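Local coordinates for protein aminotransferase class-III (Ochrobactrum anthropi, PDB 5GHG) that probably transfers amino groups between amines and keto compounds as a pyridoxal-phosphate-dependent omega-transaminase, and holds the cofactor here in its aminated PMP form, at residues A10-I13 / R14-H18. The protein carries 1 engineered substitution. Sequence-based numbering, arbitrary orientation.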
ATOM      1  N   ALA B  10     -15.522   5.366  21.521  1.00  4.74           N
ATOM      2  CA  ALA B  10     -14.837   6.546  22.016  1.00  6.71           C
ATOM      3  C   ALA B  10     -13.338   6.493  21.719  1.00  4.44           C
ATOM      4  O   ALA B  10     -12.733   7.507  21.371  1.00  3.73           O
ATOM      5  CB  ALA B  10     -15.073   6.704  23.518  1.00 10.16           C
ATOM      6  N   ARG B  11     -12.722   5.324  21.866  1.00  4.19           N
ATOM      7  CA  ARG B  11     -11.301   5.211  21.600  1.00  4.20           C
ATOM      8  C   ARG B  11     -11.000   5.350  20.105  1.00  4.06           C
ATOM      9  O   ARG B  11      -9.989   5.944  19.729  1.00  3.56           O
ATOM     10  CB  ARG B  11     -10.750   3.899  22.155  1.00  5.80           C
ATOM     11  CG  ARG B  11     -10.724   3.904  23.686  1.00  9.25           C
ATOM     12  CD  ARG B  11      -9.922   2.738  24.238  1.00 13.96           C
ATOM     13  NE  ARG B  11     -10.632   1.496  24.057  1.00 13.29           N
ATOM     14  CZ  ARG B  11     -10.149   0.418  23.446  1.00 12.96           C
ATOM     15  NH1 ARG B  11      -8.936   0.414  22.960  1.00 10.62           N
ATOM     16  NH2 ARG B  11     -10.900  -0.657  23.346  1.00 13.48           N
ATOM     17  N   ASP B  12     -11.874   4.820  19.250  1.00  3.90           N
ATOM     18  CA  ASP B  12     -11.728   5.040  17.816  1.00  4.21           C
ATOM     19  C   ASP B  12     -11.758   6.537  17.493  1.00  4.06           C
ATOM     20  O   ASP B  12     -10.922   7.044  16.736  1.00  3.23           O
ATOM     21  CB  ASP B  12     -12.833   4.301  17.057  1.00  4.72           C
ATOM     22  CG  ASP B  12     -12.634   4.345  15.543  1.00  6.71           C
ATOM     23  OD1 ASP B  12     -13.144   5.292  14.913  1.00  7.34           O
ATOM     24  OD2 ASP B  12     -11.941   3.450  14.979  1.00  5.90           O
ATOM     25  N   ILE B  13     -12.724   7.269  18.076  1.00  2.82           N
ATOM     26  CA  ILE B  13     -12.806   8.699  17.853  1.00  3.92           C
ATOM     27  C   ILE B  13     -11.513   9.391  18.269  1.00  3.34           C
ATOM     28  O   ILE B  13     -11.017  10.295  17.585  1.00  2.74           O
ATOM     29  CB  ILE B  13     -14.010   9.297  18.608  1.00  5.24           C
ATOM     30  CG1 ILE B  13     -15.329   8.891  17.936  1.00  4.61           C
ATOM     31  CG2 ILE B  13     -13.846  10.818  18.772  1.00  3.39           C
ATOM     32  CD1 ILE B  13     -16.527   9.022  18.872  1.00  7.36           C
ATOM     33  N   ARG B  14     -10.954   8.984  19.404  1.00  3.61           N
ATOM     34  CA  ARG B  14      -9.807   9.678  19.961  1.00  4.45           C
ATOM     35  C   ARG B  14      -8.539   9.454  19.137  1.00  3.53           C
ATOM     36  O   ARG B  14      -7.719  10.373  18.988  1.00  2.51           O
ATOM     37  CB  ARG B  14      -9.593   9.238  21.410  1.00  6.24           C
ATOM     38  CG  ARG B  14      -8.777  10.179  22.279  1.00 16.04           C
ATOM     39  CD  ARG B  14      -8.879   9.720  23.747  1.00 20.31           C
ATOM     40  NE  ARG B  14     -10.252   9.441  24.086  1.00 22.36           N
ATOM     41  CZ  ARG B  14     -10.691   8.396  24.798  1.00 20.26           C
ATOM     42  NH1 ARG B  14      -9.853   7.501  25.295  1.00 23.97           N
ATOM     43  NH2 ARG B  14     -11.995   8.272  25.029  1.00 20.11           N
ATOM     44  N   TYR B  15      -8.340   8.241  18.612  1.00  2.60           N
ATOM     45  CA  TYR B  15      -7.008   7.852  18.146  1.00  2.84           C
ATOM     46  C   TYR B  15      -6.889   7.486  16.678  1.00  2.52           C
ATOM     47  O   TYR B  15      -5.768   7.391  16.187  1.00  2.00           O
ATOM     48  CB  TYR B  15      -6.488   6.659  18.968  1.00  3.36           C
ATOM     49  CG  TYR B  15      -6.432   6.956  20.442  1.00  5.49           C
ATOM     50  CD1 TYR B  15      -5.622   7.978  20.919  1.00  7.46           C
ATOM     51  CD2 TYR B  15      -7.193   6.227  21.360  1.00  6.69           C
ATOM     52  CE1 TYR B  15      -5.552   8.266  22.280  1.00 11.86           C
ATOM     53  CE2 TYR B  15      -7.136   6.491  22.704  1.00 10.29           C
ATOM     54  CZ  TYR B  15      -6.311   7.524  23.164  1.00 15.72           C
ATOM     55  OH  TYR B  15      -6.251   7.814  24.501  1.00 18.65           O
ATOM     56  N   HIS B  16      -7.984   7.266  15.973  1.00  2.61           N
ATOM     57  CA  HIS B  16      -7.940   6.600  14.673  1.00  2.73           C
ATOM     58  C   HIS B  16      -8.457   7.530  13.562  1.00  2.19           C
ATOM     59  O   HIS B  16      -9.649   7.860  13.533  1.00  2.36           O
ATOM     60  CB  HIS B  16      -8.765   5.321  14.724  1.00  2.06           C
ATOM     61  CG  HIS B  16      -8.731   4.546  13.448  1.00  2.72           C
ATOM     62  ND1 HIS B  16      -9.743   3.709  13.060  1.00  3.53           N
ATOM     63  CD2 HIS B  16      -7.809   4.506  12.453  1.00  3.64           C
ATOM     64  CE1 HIS B  16      -9.444   3.166  11.887  1.00  4.91           C
ATOM     65  NE2 HIS B  16      -8.277   3.643  11.496  1.00  4.46           N
ATOM     66  N   LEU B  17      -7.564   7.933  12.645  1.00  2.46           N
ATOM     67  CA  LEU B  17      -7.973   8.680  11.456  1.00  2.42           C
ATOM     68  C   LEU B  17      -8.417   7.695  10.374  1.00  2.82           C
ATOM     69  O   LEU B  17      -7.615   6.849   9.936  1.00  2.86           O
ATOM     70  CB  LEU B  17      -6.838   9.549  10.939  1.00  2.94           C
ATOM     71  CG  LEU B  17      -7.151  10.324   9.645  1.00  2.07           C
ATOM     72  CD1 LEU B  17      -8.165  11.400   9.926  1.00  2.97           C
ATOM     73  CD2 LEU B  17      -5.881  10.931   9.055  1.00  2.00           C
ATOM     74  N   HIS B  18      -9.676   7.810   9.941  1.00  3.04           N
ATOM     75  CA  HIS B  18     -10.287   6.873   8.994  1.00  3.99           C
ATOM     76  C   HIS B  18     -10.125   7.319   7.552  1.00  4.49           C
ATOM     77  O   HIS B  18     -10.266   8.496   7.235  1.00  4.22           O
ATOM     78  CB  HIS B  18     -11.780   6.720   9.248  1.00  2.47           C
ATOM     79  CG  HIS B  18     -12.136   6.005  10.503  1.00  4.65           C
ATOM     80  ND1 HIS B  18     -12.700   4.753  10.504  1.00  6.79           N
ATOM     81  CD2 HIS B  18     -12.053   6.380  11.802  1.00  3.24           C
ATOM     82  CE1 HIS B  18     -12.937   4.375  11.748  1.00  5.26           C
ATOM     83  NE2 HIS B  18     -12.539   5.337  12.555  1.00  4.33           N
TER
HETATM   84  O   HOH W   1     -10.688  10.048  14.990  1.00  4.84           O
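Asp12 reaches forward from the last full turn of helix 8-15 and shares its carboxylate between two histidines, His16 and His18, that lie just past the helix end. Its CG stands anti to the backbone N (chi1 -173°), which swings the carboxylate toward the chain as it leaves the helix. OD2 takes a nearly straight hydrogen bond from His16 ND1 at 2.9 Å; the donor comes in on the syn side but tilted 35° out of the carboxylate plane, while the oxygen lies in the imidazole plane, and carboxylate and ring stand almost perpendicular, 88° apart. The His18 side chain runs head-on to that of Asp12 and points NE2, at its ring edge, to OD1, modelled only 2.4 Å away, so short that the exact length is doubtful. The His16 ND1 atom sits over the rim of one face of the His18 ring, 3.2 Å above its plane. Ser90 of the second subunit also bonds to OD2, and Thr85 of that subunit accepts from His18 ND1. With donors on both nitrogens, His18 is probably protonated, and the buried carboxylate would stabilise that charge.

On another side of the helix, Arg14 lays one guanidinium face over the carbonyl oxygen of Ala10, with NH2 3.8 Å from Ala10 CB; its polar end is held by the carbonyl of Pro5. Arg11 turns instead to Glu99 and Asp96 of the second subunit in salt bridges.

The backbone bond from His16 N to Asp12 O, 3.0 Å, is the closing helical one, and a water joins Ile13 O, at 2.6 Å, to His16 O as the chain departs. Here an N-terminal helix ends in a pair of His-carboxylate hydrogen bonds, set against the partner subunit at the dimer interface of this class-III aminotransferase.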